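Local coordinates for protein ditrans,polycis-undecaprenyl-diphosphate synthase ((2E,6E)-farnesyl-diphosphate specific) (Acinetobacter baumannii, PDB 6ACS) that probably catalyses the sequential condensation of eight isopentenyl diphosphates with farnesyl diphosphate, giving undecaprenyl diphosphate, the lipid-carrier precursor for bacterial cell-wall synthesis, at residues B[79-84]-B[114-119]; B[106-111]-B[133-138]; B[183-188]-B[222-227]; B[205-210]-B[218-223]. All coordinates share one frame; numbering follows the deposited sequence.

Contact 1 of 4, residues B[79-84]-B[114-119]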
loop_
_atom_site.group_PDB
_atom_site.type_symbol
_atom_site.label_atom_id
_atom_site.label_comp_id
_atom_site.label_asym_id
_atom_site.label_seq_id
_atom_site.Cartn_x
_atom_site.Cartn_y
_atom_site.Cartn_z
ATOM N N LYS B 79 11.712 27.517 3.953
ATOM C CA LYS B 79 11.514 28.809 3.303
ATOM C C LYS B 79 11.085 28.627 1.852
ATOM O O LYS B 79 10.227 29.365 1.347
ATOM C CB LYS B 79 12.796 29.639 3.392
ATOM C CG LYS B 79 12.644 31.028 2.810
ATOM C CD LYS B 79 11.534 31.781 3.538
ATOM C CE LYS B 79 10.910 32.858 2.660
ATOM N NZ LYS B 79 9.903 33.667 3.409
ATOM N N LEU B 80 11.671 27.647 1.165
ATOM C CA LEU B 80 11.287 27.401 -0.217
ATOM C C LEU B 80 9.830 26.978 -0.297
ATOM O O LEU B 80 9.084 27.443 -1.164
ATOM C CB LEU B 80 12.200 26.340 -0.828
ATOM C CG LEU B 80 12.138 26.166 -2.339
ATOM C CD1 LEU B 80 12.383 27.496 -3.046
ATOM C CD2 LEU B 80 13.173 25.131 -2.761
ATOM N N LEU B 81 9.409 26.102 0.616
ATOM C CA LEU B 81 8.012 25.684 0.662
ATOM C C LEU B 81 7.089 26.870 0.906
ATOM O O LEU B 81 6.065 27.020 0.228
ATOM C CB LEU B 81 7.832 24.622 1.752
ATOM C CG LEU B 81 6.420 24.108 2.004
ATOM C CD1 LEU B 81 5.875 23.446 0.746
ATOM C CD2 LEU B 81 6.427 23.121 3.172
ATOM N N GLU B 82 7.448 27.739 1.853
ATOM C CA GLU B 82 6.613 28.908 2.137
ATOM C C GLU B 82 6.491 29.813 0.914
ATOM O O GLU B 82 5.390 30.269 0.560
ATOM C CB GLU B 82 7.182 29.686 3.324
ATOM C CG GLU B 82 7.135 28.935 4.642
ATOM C CD GLU B 82 7.917 29.634 5.742
ATOM O OE1 GLU B 82 8.671 30.577 5.428
ATOM O OE2 GLU B 82 7.775 29.241 6.919
ATOM N N GLU B 83 7.618 30.092 0.256
ATOM C CA GLU B 83 7.587 30.949 -0.925
ATOM C C GLU B 83 6.777 30.307 -2.042
ATOM O O GLU B 83 6.080 30.997 -2.795
ATOM C CB GLU B 83 9.011 31.243 -1.396
ATOM C CG GLU B 83 9.153 32.552 -2.137
ATOM C CD GLU B 83 9.975 33.558 -1.361
ATOM O OE1 GLU B 83 10.909 33.136 -0.642
ATOM O OE2 GLU B 83 9.683 34.770 -1.463
ATOM N N THR B 84 6.855 28.981 -2.164
ATOM C CA THR B 84 6.109 28.291 -3.209
ATOM C C THR B 84 4.607 28.326 -2.938
ATOM O O THR B 84 3.807 28.507 -3.866
ATOM C CB THR B 84 6.626 26.859 -3.336
ATOM O OG1 THR B 84 8.045 26.892 -3.578
ATOM C CG2 THR B 84 5.921 26.129 -4.474
ATOM N N ALA B 114 0.812 28.546 9.956
ATOM C CA ALA B 114 -0.148 29.614 9.694
ATOM C C ALA B 114 -0.351 29.810 8.197
ATOM O O ALA B 114 -1.481 30.027 7.741
ATOM C CB ALA B 114 0.322 30.912 10.357
ATOM N N LEU B 115 0.730 29.720 7.416
ATOM C CA LEU B 115 0.604 29.871 5.974
ATOM C C LEU B 115 -0.206 28.733 5.365
ATOM O O LEU B 115 -1.019 28.964 4.463
ATOM C CB LEU B 115 1.990 29.949 5.345
ATOM C CG LEU B 115 2.055 30.109 3.827
ATOM C CD1 LEU B 115 1.217 31.299 3.362
ATOM C CD2 LEU B 115 3.497 30.264 3.394
ATOM N N MET B 116 0.001 27.501 5.842
ATOM C CA MET B 116 -0.805 26.369 5.385
ATOM C C MET B 116 -2.282 26.577 5.701
ATOM O O MET B 116 -3.154 26.324 4.859
ATOM C CB MET B 116 -0.315 25.074 6.029
ATOM C CG MET B 116 1.066 24.629 5.605
ATOM S SD MET B 116 1.530 23.159 6.538
ATOM C CE MET B 116 2.924 22.573 5.575
ATOM N N GLU B 117 -2.584 26.998 6.934
ATOM C CA GLU B 117 -3.979 27.243 7.298
ATOM C C GLU B 117 -4.593 28.333 6.425
ATOM O O GLU B 117 -5.735 28.203 5.953
ATOM C CB GLU B 117 -4.065 27.609 8.777
ATOM C CG GLU B 117 -3.646 26.464 9.665
ATOM C CD GLU B 117 -3.404 26.885 11.099
ATOM O OE1 GLU B 117 -3.244 28.098 11.360
ATOM O OE2 GLU B 117 -3.357 25.994 11.968
ATOM N N ASP B 118 -3.837 29.405 6.183
ATOM C CA ASP B 118 -4.316 30.501 5.350
ATOM C C ASP B 118 -4.556 30.044 3.916
ATOM O O ASP B 118 -5.557 30.421 3.301
ATOM C CB ASP B 118 -3.314 31.656 5.388
ATOM C CG ASP B 118 -3.175 32.274 6.772
ATOM O OD1 ASP B 118 -4.054 32.041 7.630
ATOM O OD2 ASP B 118 -2.182 33.000 6.998
ATOM N N ALA B 119 -3.648 29.235 3.362
ATOM C CA ALA B 119 -3.826 28.752 1.995
ATOM C C ALA B 119 -5.055 27.861 1.883
ATOM O O ALA B 119 -5.833 27.965 0.915
ATOM C CB ALA B 119 -2.575 27.999 1.531
#
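Leu115 of helix 110-123 sets one methyl, CD2, against the turn of helix 71-95 that carries Glu82, and this is the tight part of the contact. CD2 stands 3.4 Å from the carbonyl O of Glu82 and 3.6 Å from its CA, so the methyl rests on backbone as much as on side chain. Glu82 adds its CB, 3.7 Å from the same CD2. The leucine reaches this place because its CG lies anti to the backbone N (chi1 180°), which sends the branch across to the other helix; Ile85 and His86 of helix 71-95 also touch it. Within the two segments the backbones are nearest here, the CA atoms of Glu82 and Leu115 being 7.2 Å apart.

A looser second point lies to one side, where Leu81 CD2 meets the terminal methyl CE of Met116 at 4.3 Å. Both groups also pack on Val135, which thickens this otherwise thin apolar layer.

On the solvent side, exposed Lys79 reaches back: its NZ lies 3.9 Å from Glu82 OE1, a long salt bridge within one helix. Thr84 OG1 turns back along its own helix to donate to Leu80 O at 2.7 Å.

With no hydrogen bond or ion pair crossing between 79-84 and 114-119, the two segments are joined by van der Waals packing alone, and the Glu82 carboxylate is directed to other neighbours.

Contact 2 of 4, residues B[106-111]-B[133-138]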
loop_
_atom_site.group_PDB
_atom_site.type_symbol
_atom_site.label_atom_id
_atom_site.label_comp_id
_atom_site.label_asym_id
_atom_site.label_seq_id
_atom_site.Cartn_x
_atom_site.Cartn_y
_atom_site.Cartn_z
ATOM N N SER B 106 2.976 19.136 13.997
ATOM C CA SER B 106 3.341 19.479 15.368
ATOM C C SER B 106 4.772 19.989 15.488
ATOM O O SER B 106 5.079 20.699 16.452
ATOM C CB SER B 106 3.119 18.277 16.288
ATOM O OG SER B 106 4.011 17.216 15.990
ATOM N N ARG B 107 5.653 19.659 14.548
ATOM C CA ARG B 107 7.033 20.119 14.609
ATOM C C ARG B 107 7.388 21.105 13.500
ATOM O O ARG B 107 8.572 21.395 13.298
ATOM C CB ARG B 107 7.992 18.927 14.623
ATOM C CG ARG B 107 7.817 18.050 15.868
ATOM C CD ARG B 107 8.879 16.968 15.985
ATOM N NE ARG B 107 9.022 16.187 14.760
ATOM C CZ ARG B 107 8.287 15.119 14.464
ATOM N NH1 ARG B 107 7.354 14.695 15.309
ATOM N NH2 ARG B 107 8.487 14.471 13.323
ATOM N N LEU B 108 6.392 21.648 12.788
ATOM C CA LEU B 108 6.684 22.620 11.747
ATOM C C LEU B 108 6.811 24.023 12.338
ATOM O O LEU B 108 6.198 24.325 13.368
ATOM C CB LEU B 108 5.585 22.624 10.697
ATOM C CG LEU B 108 5.382 21.346 9.901
ATOM C CD1 LEU B 108 4.277 21.576 8.882
ATOM C CD2 LEU B 108 6.688 20.973 9.216
ATOM N N PRO B 109 7.578 24.907 11.697
ATOM C CA PRO B 109 7.621 26.298 12.164
ATOM C C PRO B 109 6.220 26.890 12.168
ATOM O O PRO B 109 5.412 26.629 11.273
ATOM C CB PRO B 109 8.522 26.998 11.137
ATOM C CG PRO B 109 9.279 25.903 10.448
ATOM C CD PRO B 109 8.386 24.696 10.480
ATOM N N SER B 110 5.941 27.702 13.188
ATOM C CA SER B 110 4.601 28.259 13.342
ATOM C C SER B 110 4.198 29.106 12.141
ATOM O O SER B 110 3.017 29.137 11.776
ATOM C CB SER B 110 4.510 29.063 14.640
ATOM O OG SER B 110 5.523 30.049 14.702
ATOM N N HIS B 111 5.155 29.796 11.514
ATOM C CA HIS B 111 4.825 30.625 10.357
ATOM C C HIS B 111 4.383 29.764 9.176
ATOM O O HIS B 111 3.463 30.137 8.434
ATOM C CB HIS B 111 6.022 31.489 9.972
ATOM C CG HIS B 111 5.702 32.534 8.950
ATOM N ND1 HIS B 111 5.014 33.690 9.262
ATOM C CD2 HIS B 111 5.958 32.597 7.621
ATOM C CE1 HIS B 111 4.873 34.423 8.173
ATOM N NE2 HIS B 111 5.433 33.781 7.163
ATOM N N ILE B 133 -0.511 18.813 -0.859
ATOM C CA ILE B 133 0.937 18.763 -0.682
ATOM C C ILE B 133 1.216 18.040 0.628
ATOM O O ILE B 133 0.737 18.448 1.700
ATOM C CB ILE B 133 1.562 20.171 -0.673
ATOM C CG1 ILE B 133 1.050 21.018 -1.847
ATOM C CG2 ILE B 133 3.079 20.072 -0.607
ATOM C CD1 ILE B 133 1.321 20.456 -3.207
ATOM N N ALA B 134 1.975 16.951 0.539
ATOM C CA ALA B 134 2.338 16.160 1.709
ATOM C C ALA B 134 3.624 16.735 2.282
ATOM O O ALA B 134 4.650 16.770 1.597
ATOM C CB ALA B 134 2.490 14.684 1.333
ATOM N N VAL B 135 3.561 17.215 3.523
ATOM C CA VAL B 135 4.687 17.860 4.191
ATOM C C VAL B 135 4.893 17.160 5.524
ATOM O O VAL B 135 3.947 17.038 6.311
ATOM C CB VAL B 135 4.427 19.363 4.417
ATOM C CG1 VAL B 135 5.619 20.022 5.120
ATOM C CG2 VAL B 135 4.074 20.069 3.095
ATOM N N SER B 136 6.126 16.712 5.784
ATOM C CA SER B 136 6.419 15.924 6.986
ATOM C C SER B 136 5.422 14.782 7.119
ATOM O O SER B 136 4.872 14.525 8.199
ATOM C CB SER B 136 6.418 16.787 8.252
ATOM O OG SER B 136 7.492 17.709 8.227
ATOM N N TYR B 137 5.179 14.112 5.996
ATOM C CA TYR B 137 4.170 13.075 5.875
ATOM C C TYR B 137 4.826 11.707 5.717
ATOM O O TYR B 137 5.855 11.576 5.050
ATOM C CB TYR B 137 3.262 13.349 4.659
ATOM C CG TYR B 137 2.267 12.242 4.471
ATOM C CD1 TYR B 137 1.049 12.278 5.125
ATOM C CD2 TYR B 137 2.560 11.145 3.661
ATOM C CE1 TYR B 137 0.137 11.242 5.000
ATOM C CE2 TYR B 137 1.662 10.097 3.527
ATOM C CZ TYR B 137 0.457 10.146 4.206
ATOM O OH TYR B 137 -0.431 9.113 4.072
ATOM N N GLY B 138 4.202 10.687 6.294
ATOM C CA GLY B 138 4.490 9.306 5.933
ATOM C C GLY B 138 3.223 8.490 6.070
ATOM O O GLY B 138 2.364 8.799 6.895
#
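Leu108 meets Val135 and Ser136 within a beta-alpha-beta unit, in which strand 97-102 leads through helix 110-123 to the parallel strand 129-134. The contact joins the loop just before that helix to the chain just after the second strand, and Leu108 is the residue that carries it from the loop side.

The apolar component is a single pair: Leu108 CD1 lies 4.3 Å from Val135 CG1. Both side chains also touch Met116 on helix 110-123, while Val135 reaches Leu81 on helix 71-95, so the pair belongs to a larger apolar cluster just past the C-terminal end of strand 129-134, with helices 71-95 and 110-123. Leu108 enters it with CG anti to its carbonyl carbon (chi1 -63°) and CD1 and CD2 splayed toward successive residues of the opposing segment.

Polar groups contribute without bonding across the interface, for no hydrogen bond links 106-111 to 133-138. The backbone of the strand segment is held instead by strand 97-102 and the turn beyond it, with Val135 bonded to Ile102 and Ser136 to Asp104. The backbone N atoms of Ser136 and Tyr137 donate to a bound glycerol, probably from the crystallisation liquor. The chain stays extended through Val135 and leaves that course at Ser136, whose phi and psi are both positive (50°, 45°).

The remaining contact is between a methyl and a hydroxyl: Leu108 CD2 lies 3.5 Å from Ser136 OG, which is itself anti to the carbonyl carbon of its residue.

Contact 3 of 4, residues B[183-188]-B[222-227]. With IPA (isopropyl alcohol), chain G.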
loop_
_atom_site.group_PDB
_atom_site.type_symbol
_atom_site.label_atom_id
_atom_site.label_comp_id
_atom_site.label_asym_id
_atom_site.label_seq_id
_atom_site.Cartn_x
_atom_site.Cartn_y
_atom_site.Cartn_z
ATOM N N LEU B 183 -4.201 6.250 -9.400
ATOM C CA LEU B 183 -2.931 6.147 -10.103
ATOM C C LEU B 183 -1.853 6.781 -9.247
ATOM O O LEU B 183 -1.980 7.948 -8.871
ATOM C CB LEU B 183 -3.003 6.872 -11.449
ATOM C CG LEU B 183 -1.670 7.022 -12.192
ATOM C CD1 LEU B 183 -1.084 5.653 -12.599
ATOM C CD2 LEU B 183 -1.895 7.887 -13.443
ATOM N N LEU B 184 -0.781 6.039 -8.975
ATOM C CA LEU B 184 0.354 6.587 -8.243
ATOM C C LEU B 184 1.568 6.495 -9.154
ATOM O O LEU B 184 1.933 5.402 -9.584
ATOM C CB LEU B 184 0.579 5.838 -6.927
ATOM C CG LEU B 184 1.689 6.357 -5.998
ATOM C CD1 LEU B 184 1.367 5.921 -4.561
ATOM C CD2 LEU B 184 3.056 5.864 -6.419
ATOM N N ILE B 185 2.216 7.633 -9.399
ATOM C CA ILE B 185 3.403 7.730 -10.247
ATOM C C ILE B 185 4.608 7.909 -9.347
ATOM O O ILE B 185 4.600 8.780 -8.471
ATOM C CB ILE B 185 3.290 8.932 -11.198
ATOM C CG1 ILE B 185 2.160 8.723 -12.181
ATOM C CG2 ILE B 185 4.626 9.234 -11.910
ATOM C CD1 ILE B 185 1.735 10.015 -12.862
ATOM N N ARG B 186 5.663 7.147 -9.595
ATOM C CA ARG B 186 6.929 7.417 -8.930
ATOM C C ARG B 186 8.021 7.608 -9.967
ATOM O O ARG B 186 8.304 6.694 -10.749
ATOM C CB ARG B 186 7.329 6.310 -7.977
ATOM C CG ARG B 186 8.669 6.679 -7.423
ATOM C CD ARG B 186 9.114 5.840 -6.343
ATOM N NE ARG B 186 10.418 6.321 -5.894
ATOM C CZ ARG B 186 10.895 6.080 -4.687
ATOM N NH1 ARG B 186 10.171 5.373 -3.842
ATOM N NH2 ARG B 186 12.095 6.526 -4.339
ATOM N N THR B 187 8.662 8.776 -9.933
ATOM C CA THR B 187 9.783 9.080 -10.805
ATOM C C THR B 187 11.086 8.696 -10.108
ATOM O O THR B 187 11.104 8.295 -8.942
ATOM C CB THR B 187 9.769 10.572 -11.185
ATOM O OG1 THR B 187 9.962 11.373 -10.005
ATOM C CG2 THR B 187 8.424 10.943 -11.791
ATOM N N GLY B 188 12.183 8.748 -10.856
ATOM C CA GLY B 188 13.498 8.572 -10.270
ATOM C C GLY B 188 14.106 7.186 -10.398
ATOM O O GLY B 188 15.296 7.029 -10.108
ATOM N N ASP B 222 1.093 12.685 -19.806
ATOM C CA ASP B 222 0.057 12.227 -20.729
ATOM C C ASP B 222 0.248 10.757 -21.055
ATOM O O ASP B 222 -0.724 9.993 -21.150
ATOM C CB ASP B 222 0.095 13.021 -22.043
ATOM C CG ASP B 222 -0.255 14.500 -21.881
ATOM O OD1 ASP B 222 -0.866 14.890 -20.868
ATOM O OD2 ASP B 222 0.116 15.273 -22.798
ATOM N N HIS B 223 1.499 10.350 -21.275
ATOM C CA HIS B 223 1.775 8.940 -21.523
ATOM C C HIS B 223 1.356 8.082 -20.331
ATOM O O HIS B 223 0.783 7.001 -20.509
ATOM C CB HIS B 223 3.260 8.752 -21.844
ATOM C CG HIS B 223 3.697 7.318 -21.907
ATOM N ND1 HIS B 223 3.333 6.468 -22.929
ATOM C CD2 HIS B 223 4.462 6.584 -21.063
ATOM C CE1 HIS B 223 3.858 5.275 -22.717
ATOM N NE2 HIS B 223 4.546 5.317 -21.587
ATOM N N ALA B 224 1.657 8.532 -19.111
ATOM C CA ALA B 224 1.292 7.747 -17.932
ATOM C C ALA B 224 -0.224 7.592 -17.831
ATOM O O ALA B 224 -0.722 6.511 -17.491
ATOM C CB ALA B 224 1.838 8.401 -16.660
ATOM N N LEU B 225 -0.968 8.665 -18.111
ATOM C CA LEU B 225 -2.430 8.577 -18.105
ATOM C C LEU B 225 -2.923 7.616 -19.181
ATOM O O LEU B 225 -3.891 6.872 -18.968
ATOM C CB LEU B 225 -3.046 9.964 -18.284
ATOM C CG LEU B 225 -2.800 10.958 -17.151
ATOM C CD1 LEU B 225 -3.394 12.329 -17.476
ATOM C CD2 LEU B 225 -3.449 10.439 -15.907
ATOM N N ASN B 226 -2.266 7.608 -20.345
ATOM C CA ASN B 226 -2.656 6.676 -21.402
ATOM C C ASN B 226 -2.389 5.224 -20.984
ATOM O O ASN B 226 -3.210 4.319 -21.232
ATOM C CB ASN B 226 -1.897 7.023 -22.682
ATOM C CG ASN B 226 -2.502 6.380 -23.903
ATOM O OD1 ASN B 226 -3.623 6.705 -24.287
ATOM N ND2 ASN B 226 -1.775 5.457 -24.512
ATOM N N VAL B 227 -1.253 4.991 -20.334
ATOM C CA VAL B 227 -0.947 3.657 -19.812
ATOM C C VAL B 227 -1.999 3.243 -18.789
ATOM O O VAL B 227 -2.491 2.107 -18.804
ATOM C CB VAL B 227 0.473 3.630 -19.217
ATOM C CG1 VAL B 227 0.730 2.305 -18.474
ATOM C CG2 VAL B 227 1.511 3.809 -20.332
HETATM C C1 IPA G . 4.448 1.747 -19.659
HETATM C C2 IPA G . 5.803 2.147 -19.091
HETATM C C3 IPA G . 5.834 1.869 -17.592
HETATM O O2 IPA G . 6.018 3.519 -19.340
#
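Strand 183-186 of the parallel sheet is covered on one face by helix 218-235, and Leu183 and Ile185 supply the strand's side of this alpha/beta packing. The segment axes approach to 10.2 Å, with N-to-C directions 137° apart. Both residues direct their CB toward the helix, as expected for positions two apart on a strand.

Leu183 CD2 meets Leu225 CD2 at 3.9 Å, methyl to methyl, the two side chains crossing at about a right angle. Leu225 bends over to this point with CG anti to its carbonyl carbon (chi1 -65°). Ile185 uses the end of its longer branch, CD1, which lies 4.1 Å from Ala224 CB; the small alanine lets the helix backbone approach, the CA atoms of the two residues being 8.0 Å apart.

Farther along the helix, Val227 CG2 sits over one face of the His223 ring, 3.5 Å above its plane and offset toward the rim. Val227 CG2 also lies 3.7 Å from C1 of a bound isopropanol.

On the strand's other side Arg186, predicted to bind substrate, forms a salt bridge with Asp18, the predicted catalytic and magnesium-binding aspartate. A helix packed behind a strand whose opposite face supplies such groups is typical of parallel alpha/beta folds, including that of cis-prenyltransferases.

Contact 4 of 4, residues B[205-210]-B[218-223]. With IPA (isopropyl alcohol), chain G.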
loop_
_atom_site.group_PDB
_atom_site.type_symbol
_atom_site.label_atom_id
_atom_site.label_comp_id
_atom_site.label_asym_id
_atom_site.label_seq_id
_atom_site.Cartn_x
_atom_site.Cartn_y
_atom_site.Cartn_z
ATOM N N GLU B 205 -3.237 1.804 -9.415
ATOM C CA GLU B 205 -2.244 1.397 -10.403
ATOM C C GLU B 205 -0.952 2.136 -10.118
ATOM O O GLU B 205 -0.961 3.340 -9.878
ATOM C CB GLU B 205 -2.698 1.743 -11.822
ATOM C CG GLU B 205 -3.880 0.900 -12.297
ATOM C CD GLU B 205 -3.442 -0.529 -12.608
ATOM O OE1 GLU B 205 -2.213 -0.772 -12.718
ATOM O OE2 GLU B 205 -4.317 -1.400 -12.765
ATOM N N LEU B 206 0.164 1.426 -10.197
ATOM C CA LEU B 206 1.467 1.978 -9.857
ATOM C C LEU B 206 2.257 2.149 -11.146
ATOM O O LEU B 206 2.400 1.198 -11.915
ATOM C CB LEU B 206 2.203 1.059 -8.884
ATOM C CG LEU B 206 1.385 0.741 -7.624
ATOM C CD1 LEU B 206 2.177 -0.181 -6.733
ATOM C CD2 LEU B 206 0.998 2.038 -6.863
ATOM N N TYR B 207 2.738 3.363 -11.392
ATOM C CA TYR B 207 3.452 3.689 -12.618
ATOM C C TYR B 207 4.847 4.160 -12.244
ATOM O O TYR B 207 4.991 5.175 -11.558
ATOM C CB TYR B 207 2.698 4.761 -13.399
ATOM C CG TYR B 207 3.389 5.165 -14.679
ATOM C CD1 TYR B 207 3.159 4.461 -15.855
ATOM C CD2 TYR B 207 4.253 6.258 -14.717
ATOM C CE1 TYR B 207 3.767 4.832 -17.029
ATOM C CE2 TYR B 207 4.868 6.636 -15.895
ATOM C CZ TYR B 207 4.623 5.911 -17.042
ATOM O OH TYR B 207 5.226 6.267 -18.224
ATOM N N PHE B 208 5.864 3.420 -12.677
ATOM C CA PHE B 208 7.249 3.739 -12.355
ATOM C C PHE B 208 7.971 4.226 -13.606
ATOM O O PHE B 208 7.789 3.663 -14.689
ATOM C CB PHE B 208 7.945 2.507 -11.784
ATOM C CG PHE B 208 7.330 2.022 -10.493
ATOM C CD1 PHE B 208 7.608 2.663 -9.309
ATOM C CD2 PHE B 208 6.428 0.967 -10.489
ATOM C CE1 PHE B 208 7.027 2.235 -8.102
ATOM C CE2 PHE B 208 5.841 0.539 -9.292
ATOM C CZ PHE B 208 6.143 1.169 -8.111
ATOM N N THR B 209 8.787 5.269 -13.455
ATOM C CA THR B 209 9.591 5.767 -14.567
ATOM C C THR B 209 10.999 6.085 -14.094
ATOM O O THR B 209 11.190 6.568 -12.976
ATOM C CB THR B 209 8.958 7.012 -15.217
ATOM O OG1 THR B 209 9.826 7.503 -16.242
ATOM C CG2 THR B 209 8.688 8.138 -14.199
ATOM N N ASP B 210 11.988 5.809 -14.964
ATOM C CA ASP B 210 13.368 6.197 -14.701
ATOM C C ASP B 210 13.581 7.699 -14.801
ATOM O O ASP B 210 14.609 8.192 -14.323
ATOM C CB ASP B 210 14.330 5.523 -15.690
ATOM C CG ASP B 210 14.472 4.038 -15.462
ATOM O OD1 ASP B 210 13.948 3.529 -14.449
ATOM O OD2 ASP B 210 15.116 3.381 -16.312
ATOM N N VAL B 218 4.957 17.195 -19.073
ATOM C CA VAL B 218 3.531 16.933 -19.252
ATOM C C VAL B 218 3.315 15.895 -20.347
ATOM O O VAL B 218 2.327 15.151 -20.314
ATOM C CB VAL B 218 2.748 18.242 -19.505
ATOM C CG1 VAL B 218 3.012 18.807 -20.886
ATOM C CG2 VAL B 218 1.250 18.010 -19.282
ATOM N N GLU B 219 4.212 15.827 -21.336
ATOM C CA GLU B 219 4.112 14.756 -22.329
ATOM C C GLU B 219 4.253 13.383 -21.673
ATOM O O GLU B 219 3.516 12.440 -22.004
ATOM C CB GLU B 219 5.168 14.933 -23.418
ATOM C CG GLU B 219 4.905 16.108 -24.372
ATOM C CD GLU B 219 5.335 17.454 -23.811
ATOM O OE1 GLU B 219 6.093 17.482 -22.807
ATOM O OE2 GLU B 219 4.909 18.484 -24.379
ATOM N N GLU B 220 5.196 13.238 -20.736
ATOM C CA GLU B 220 5.305 11.938 -20.081
ATOM C C GLU B 220 4.137 11.696 -19.145
ATOM O O GLU B 220 3.699 10.547 -18.986
ATOM C CB GLU B 220 6.625 11.778 -19.315
ATOM C CG GLU B 220 6.732 10.340 -18.766
ATOM C CD GLU B 220 8.104 9.943 -18.244
ATOM O OE1 GLU B 220 8.262 8.773 -17.840
ATOM O OE2 GLU B 220 9.021 10.780 -18.252
ATOM N N PHE B 221 3.617 12.753 -18.522
ATOM C CA PHE B 221 2.396 12.607 -17.730
ATOM C C PHE B 221 1.233 12.125 -18.591
ATOM O O PHE B 221 0.456 11.255 -18.168
ATOM C CB PHE B 221 2.074 13.933 -17.034
ATOM C CG PHE B 221 0.901 13.865 -16.099
ATOM C CD1 PHE B 221 0.984 13.119 -14.933
ATOM C CD2 PHE B 221 -0.249 14.594 -16.345
ATOM C CE1 PHE B 221 -0.096 13.056 -14.044
ATOM C CE2 PHE B 221 -1.328 14.561 -15.465
ATOM C CZ PHE B 221 -1.251 13.776 -14.308
ATOM N N ASP B 222 1.093 12.685 -19.806
ATOM C CA ASP B 222 0.057 12.227 -20.729
ATOM C C ASP B 222 0.248 10.757 -21.055
ATOM O O ASP B 222 -0.724 9.993 -21.150
ATOM C CB ASP B 222 0.095 13.021 -22.043
ATOM C CG ASP B 222 -0.255 14.500 -21.881
ATOM O OD1 ASP B 222 -0.866 14.890 -20.868
ATOM O OD2 ASP B 222 0.116 15.273 -22.798
ATOM N N HIS B 223 1.499 10.350 -21.275
ATOM C CA HIS B 223 1.775 8.940 -21.523
ATOM C C HIS B 223 1.356 8.082 -20.331
ATOM O O HIS B 223 0.783 7.001 -20.509
ATOM C CB HIS B 223 3.260 8.752 -21.844
ATOM C CG HIS B 223 3.697 7.318 -21.907
ATOM N ND1 HIS B 223 3.333 6.468 -22.929
ATOM C CD2 HIS B 223 4.462 6.584 -21.063
ATOM C CE1 HIS B 223 3.858 5.275 -22.717
ATOM N NE2 HIS B 223 4.546 5.317 -21.587
HETATM C C1 IPA G . 4.448 1.747 -19.659
HETATM C C2 IPA G . 5.803 2.147 -19.091
HETATM C C3 IPA G . 5.834 1.869 -17.592
HETATM O O2 IPA G . 6.018 3.519 -19.340
#
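The Tyr207 and His223 rings meet at their edges: the phenol oxygen OH of Tyr207 lies near the imidazole plane, 3.0 Å from His223 CD2, and the side chains cross at about a right angle. CD2 is likewise near the tyrosine plane, as is Glu220 OE1 on the rim. An isopropanol, probably from the crystallisation liquor, joins the rings. Its O2 donates to Tyr207 OH at 3.1 Å and approaches that ring obliquely, but lies in the imidazole plane and is hydrogen-bonded to His223 NE2 at 3.2 Å (angle 150°). Tyr207 is sent toward the helix by a CG anti to the backbone N (chi1 179°), and its ring also packs on Ala224 and Val227.

The direct polar link is Thr209 OG1 donating to Glu220 OE1 at 2.6 Å. The hydroxyl meets the carboxylate on its syn side, 16° out of the plane, and the two side chains arrive from opposite directions. Glu220 spans the gap with an extended chain, while its other oxygen, OE2, is bonded to Thr211 OG1. Thr209 OG1 is also bonded to the amide of Thr211, so the carboxylate and this hydroxyl together tie down the turn after the strand.

Leu206 on this strand forms backbone hydrogen bonds with the second subunit of the homodimer. Within its own chain the arrangement is a strand-loop-helix connection at the outermost strand of a parallel alpha/beta sheet.

In the fold
The four contacts form two groups; contacts 2, 3 and 4 reach one parallel sheet, and contact 1 packs two helices beside contact 2. Contacts 1 and 2 have centres 10 Å apart and share helix 110-123, with Met116 CE 3.7 Å from Val135 CG2. Contacts 3 and 4 nearly coincide, their centres 2 Å apart; both use helix 218-235 and the isopropanol, and their strands are neighbours, with Leu184 O 2.8 Å from Tyr207 N. Contacts 2 and 3 lie on opposite sides of the chain's centre, 26 Å between centres. The predicted active site is nearer the second group: contact 3 includes Arg186, contact 4 the probable magnesium ligand Glu205, and the Thr209 side chain is about 9 Å from that of Asp18.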